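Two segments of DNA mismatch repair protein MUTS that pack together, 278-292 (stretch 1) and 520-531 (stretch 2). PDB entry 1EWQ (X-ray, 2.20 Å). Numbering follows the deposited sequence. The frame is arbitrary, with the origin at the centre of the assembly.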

# COMPACT_ATOMS: atom_id res chain seq x y z
N GLU C 278 18.06 8.08 -19.32
CA GLU C 278 17.79 9.50 -19.54
C GLU C 278 17.14 9.58 -20.92
O GLU C 278 17.22 10.60 -21.62
CB GLU C 278 19.08 10.32 -19.52
CG GLU C 278 19.89 10.13 -18.27
CD GLU C 278 20.84 11.29 -18.02
OE1 GLU C 278 21.11 12.05 -18.98
OE2 GLU C 278 21.31 11.43 -16.87
N THR C 279 16.50 8.48 -21.29
CA THR C 279 15.83 8.36 -22.57
C THR C 279 14.70 9.39 -22.70
O THR C 279 14.06 9.75 -21.72
CB THR C 279 15.27 6.92 -22.73
OG1 THR C 279 14.80 6.75 -24.07
CG2 THR C 279 14.13 6.68 -21.78
N ARG C 280 14.46 9.86 -23.92
CA ARG C 280 13.41 10.85 -24.15
C ARG C 280 12.07 10.28 -24.61
O ARG C 280 11.03 10.90 -24.37
CB ARG C 280 13.92 11.90 -25.14
CG ARG C 280 14.93 12.86 -24.52
CD ARG C 280 14.26 13.65 -23.41
NE ARG C 280 15.17 14.36 -22.52
CZ ARG C 280 15.63 15.59 -22.73
NH1 ARG C 280 15.27 16.27 -23.82
NH2 ARG C 280 16.44 16.15 -21.84
N THR C 281 12.08 9.11 -25.23
CA THR C 281 10.84 8.50 -25.71
C THR C 281 10.56 7.13 -25.06
O THR C 281 11.46 6.49 -24.53
CB THR C 281 10.90 8.29 -27.21
OG1 THR C 281 11.91 7.33 -27.51
CG2 THR C 281 11.23 9.59 -27.92
N ALA C 282 9.31 6.69 -25.13
CA ALA C 282 8.95 5.40 -24.55
C ALA C 282 9.64 4.27 -25.32
O ALA C 282 10.20 3.36 -24.71
CB ALA C 282 7.43 5.22 -24.54
N PRO C 283 9.61 4.31 -26.66
CA PRO C 283 10.25 3.25 -27.46
C PRO C 283 11.74 3.13 -27.08
O PRO C 283 12.31 2.04 -27.08
CB PRO C 283 10.07 3.73 -28.89
CG PRO C 283 8.75 4.48 -28.84
CD PRO C 283 8.87 5.25 -27.53
N GLY C 284 12.34 4.27 -26.75
CA GLY C 284 13.73 4.32 -26.35
C GLY C 284 13.91 3.70 -24.98
O GLY C 284 14.82 2.91 -24.77
N ARG C 285 13.07 4.07 -24.02
CA ARG C 285 13.19 3.48 -22.69
C ARG C 285 13.02 1.96 -22.79
O ARG C 285 13.72 1.21 -22.12
CB ARG C 285 12.12 4.03 -21.73
CG ARG C 285 12.18 3.39 -20.35
CD ARG C 285 11.21 4.04 -19.36
NE ARG C 285 11.55 5.44 -19.12
CZ ARG C 285 10.82 6.27 -18.38
NH1 ARG C 285 9.71 5.86 -17.78
NH2 ARG C 285 11.21 7.54 -18.26
N ARG C 286 12.08 1.53 -23.63
CA ARG C 286 11.84 0.10 -23.82
C ARG C 286 13.03 -0.60 -24.47
O ARG C 286 13.42 -1.69 -24.06
CB ARG C 286 10.57 -0.13 -24.66
CG ARG C 286 9.24 0.17 -23.91
CD ARG C 286 8.03 -0.45 -24.64
NE ARG C 286 7.84 0.10 -25.98
CZ ARG C 286 7.13 1.19 -26.24
NH1 ARG C 286 6.52 1.84 -25.25
NH2 ARG C 286 7.05 1.67 -27.47
N LEU C 287 13.62 0.03 -25.48
CA LEU C 287 14.78 -0.55 -26.14
C LEU C 287 15.94 -0.67 -25.14
O LEU C 287 16.62 -1.70 -25.10
CB LEU C 287 15.23 0.32 -27.32
CG LEU C 287 16.44 -0.25 -28.08
CD1 LEU C 287 15.99 -1.51 -28.83
CD2 LEU C 287 16.98 0.80 -29.06
N LEU C 288 16.17 0.37 -24.35
CA LEU C 288 17.25 0.33 -23.37
C LEU C 288 16.99 -0.79 -22.37
O LEU C 288 17.90 -1.51 -21.99
CB LEU C 288 17.39 1.67 -22.64
CG LEU C 288 18.49 1.72 -21.57
CD1 LEU C 288 19.79 1.13 -22.13
CD2 LEU C 288 18.71 3.17 -21.11
N GLN C 289 15.75 -0.94 -21.95
CA GLN C 289 15.44 -1.99 -20.99
C GLN C 289 15.67 -3.36 -21.63
O GLN C 289 16.14 -4.29 -20.97
CB GLN C 289 13.99 -1.87 -20.51
CG GLN C 289 13.64 -2.94 -19.49
CD GLN C 289 12.42 -2.59 -18.66
OE1 GLN C 289 11.39 -2.20 -19.19
NE2 GLN C 289 12.54 -2.75 -17.34
N SER C 290 15.36 -3.46 -22.91
CA SER C 290 15.54 -4.71 -23.64
C SER C 290 17.02 -5.10 -23.71
O SER C 290 17.37 -6.28 -23.61
CB SER C 290 14.98 -4.57 -25.05
OG SER C 290 15.00 -5.81 -25.72
N TRP C 291 17.87 -4.08 -23.88
CA TRP C 291 19.32 -4.29 -23.96
C TRP C 291 19.85 -4.72 -22.60
O TRP C 291 20.69 -5.60 -22.51
CB TRP C 291 20.02 -3.01 -24.43
CG TRP C 291 19.83 -2.70 -25.90
CD1 TRP C 291 19.03 -3.37 -26.79
CD2 TRP C 291 20.45 -1.64 -26.65
NE1 TRP C 291 19.12 -2.80 -28.04
CE2 TRP C 291 19.98 -1.73 -27.98
CE3 TRP C 291 21.36 -0.62 -26.31
CZ2 TRP C 291 20.39 -0.85 -28.98
CZ3 TRP C 291 21.77 0.26 -27.31
CH2 TRP C 291 21.29 0.14 -28.63
N LEU C 292 19.36 -4.08 -21.54
CA LEU C 292 19.78 -4.46 -20.19
C LEU C 292 19.29 -5.87 -19.84
O LEU C 292 19.98 -6.62 -19.16
CB LEU C 292 19.26 -3.45 -19.17
CG LEU C 292 20.04 -2.14 -19.01
CD1 LEU C 292 19.23 -1.17 -18.14
CD2 LEU C 292 21.39 -2.41 -18.37
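Stretch 2, residues 520-531: AARILAELDVYA

Stretch 2 is helical throughout, with phi/psi near -65/-40, and crosses helix 282-292 at a signed angle of -67°, the N-to-C directions 67° apart and so neither parallel nor antiparallel, the axes approaching to 7.7 Å. The crossing is tightest where Gly 284 CA lies 4.1 Å from Ala 525 CA. An ideal CB on Gly 284 would fall 1.9 Å from Asp 528 OD2, so the absent side chain leaves room for the carboxylate.

Asp 528 points toward stretch 1 with chi1 t (-178°) and chi2 26°, which carries its carboxylate to the N-terminal end of the opposing helix. There Asp 528 OD1 accepts from Arg 280 N (2.7 Å, N-H...O angle 167°), and Asp 528 OD2 accepts from Thr 281 N (2.8 Å, 160°) and Thr 281 OG1 (2.7 Å), the place of OD2 being less sure. Thr 281, chi1 p (66°), also caps its own helix: Thr 281 OG1 accepts from Gly 284 N at 3.2 Å.

Val 529, chi1 t (171°), is a knob among Gly 284, Leu 287, Leu 288 and Trp 291. Val 529 CG2 lies 3.3 Å from Gly 284 O, while Val 529 CG1 meets Trp 291 CZ3 at 3.5 Å. Leu 287 (chi1 t, chi2 p) brings CD2 within 3.5 Å of Glu 526 CA. Tyr 530, chi1 m, places CE2 at the edge of the Trp 291 ring, 3.6 Å from Trp 291 CH2, with ring planes at 51°.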

# COMPACT_ATOMS: atom_id res chain seq x y z
N ALA C 520 9.97 4.41 -38.39
CA ALA C 520 10.49 5.67 -37.88
C ALA C 520 10.68 5.54 -36.37
O ALA C 520 11.61 6.09 -35.78
CB ALA C 520 9.52 6.80 -38.19
N ALA C 521 9.78 4.79 -35.75
CA ALA C 521 9.84 4.57 -34.31
C ALA C 521 11.06 3.74 -33.89
O ALA C 521 11.67 4.04 -32.86
CB ALA C 521 8.55 3.89 -33.82
N ARG C 522 11.41 2.72 -34.68
CA ARG C 522 12.57 1.88 -34.34
C ARG C 522 13.87 2.68 -34.42
O ARG C 522 14.70 2.63 -33.52
CB ARG C 522 12.70 0.68 -35.28
CG ARG C 522 11.44 -0.12 -35.44
CD ARG C 522 11.68 -1.45 -36.17
NE ARG C 522 10.40 -2.08 -36.51
CZ ARG C 522 9.81 -1.98 -37.70
NH1 ARG C 522 10.39 -1.29 -38.67
NH2 ARG C 522 8.64 -2.56 -37.91
N ILE C 523 14.04 3.40 -35.52
CA ILE C 523 15.22 4.21 -35.75
C ILE C 523 15.42 5.23 -34.64
O ILE C 523 16.48 5.31 -34.02
CB ILE C 523 15.12 4.94 -37.11
CG1 ILE C 523 15.18 3.92 -38.25
CG2 ILE C 523 16.24 5.96 -37.24
CD1 ILE C 523 14.92 4.49 -39.64
N LEU C 524 14.38 6.02 -34.39
CA LEU C 524 14.45 7.05 -33.36
C LEU C 524 14.63 6.48 -31.97
O LEU C 524 15.23 7.12 -31.10
CB LEU C 524 13.21 7.94 -33.43
CG LEU C 524 13.12 8.65 -34.77
CD1 LEU C 524 11.89 9.55 -34.82
CD2 LEU C 524 14.40 9.47 -35.00
N ALA C 525 14.11 5.27 -31.74
CA ALA C 525 14.26 4.65 -30.43
C ALA C 525 15.75 4.38 -30.21
O ALA C 525 16.31 4.67 -29.15
CB ALA C 525 13.48 3.33 -30.37
N GLU C 526 16.40 3.83 -31.23
CA GLU C 526 17.82 3.54 -31.13
C GLU C 526 18.64 4.81 -30.90
O GLU C 526 19.48 4.86 -30.00
CB GLU C 526 18.30 2.83 -32.40
CG GLU C 526 19.04 1.54 -32.10
CD GLU C 526 19.53 0.84 -33.34
OE1 GLU C 526 18.69 0.47 -34.20
OE2 GLU C 526 20.76 0.65 -33.45
N LEU C 527 18.38 5.83 -31.70
CA LEU C 527 19.10 7.10 -31.56
C LEU C 527 18.82 7.71 -30.19
O LEU C 527 19.69 8.35 -29.61
CB LEU C 527 18.68 8.07 -32.66
CG LEU C 527 18.93 7.51 -34.06
CD1 LEU C 527 18.23 8.37 -35.09
CD2 LEU C 527 20.44 7.45 -34.32
N ASP C 528 17.60 7.50 -29.68
CA ASP C 528 17.22 8.02 -28.37
C ASP C 528 18.14 7.38 -27.32
O ASP C 528 18.65 8.07 -26.43
CB ASP C 528 15.74 7.70 -28.09
CG ASP C 528 15.23 8.25 -26.74
OD1 ASP C 528 15.79 9.24 -26.23
OD2 ASP C 528 14.25 7.69 -26.20
N VAL C 529 18.38 6.08 -27.46
CA VAL C 529 19.23 5.34 -26.52
C VAL C 529 20.70 5.76 -26.57
O VAL C 529 21.32 6.01 -25.54
CB VAL C 529 19.11 3.83 -26.75
CG1 VAL C 529 20.16 3.09 -25.94
CG2 VAL C 529 17.70 3.36 -26.32
N TYR C 530 21.26 5.84 -27.78
CA TYR C 530 22.65 6.24 -27.94
C TYR C 530 22.90 7.64 -27.38
O TYR C 530 23.87 7.87 -26.67
CB TYR C 530 23.03 6.20 -29.42
CG TYR C 530 23.02 4.81 -30.01
CD1 TYR C 530 22.47 4.57 -31.27
CD2 TYR C 530 23.62 3.74 -29.35
CE1 TYR C 530 22.52 3.30 -31.85
CE2 TYR C 530 23.68 2.47 -29.92
CZ TYR C 530 23.12 2.26 -31.17
OH TYR C 530 23.20 1.00 -31.74
N ALA C 531 22.01 8.58 -27.70
CA ALA C 531 22.16 9.95 -27.21
C ALA C 531 22.00 9.97 -25.68
O ALA C 531 22.70 10.71 -24.98
CB ALA C 531 21.12 10.87 -27.86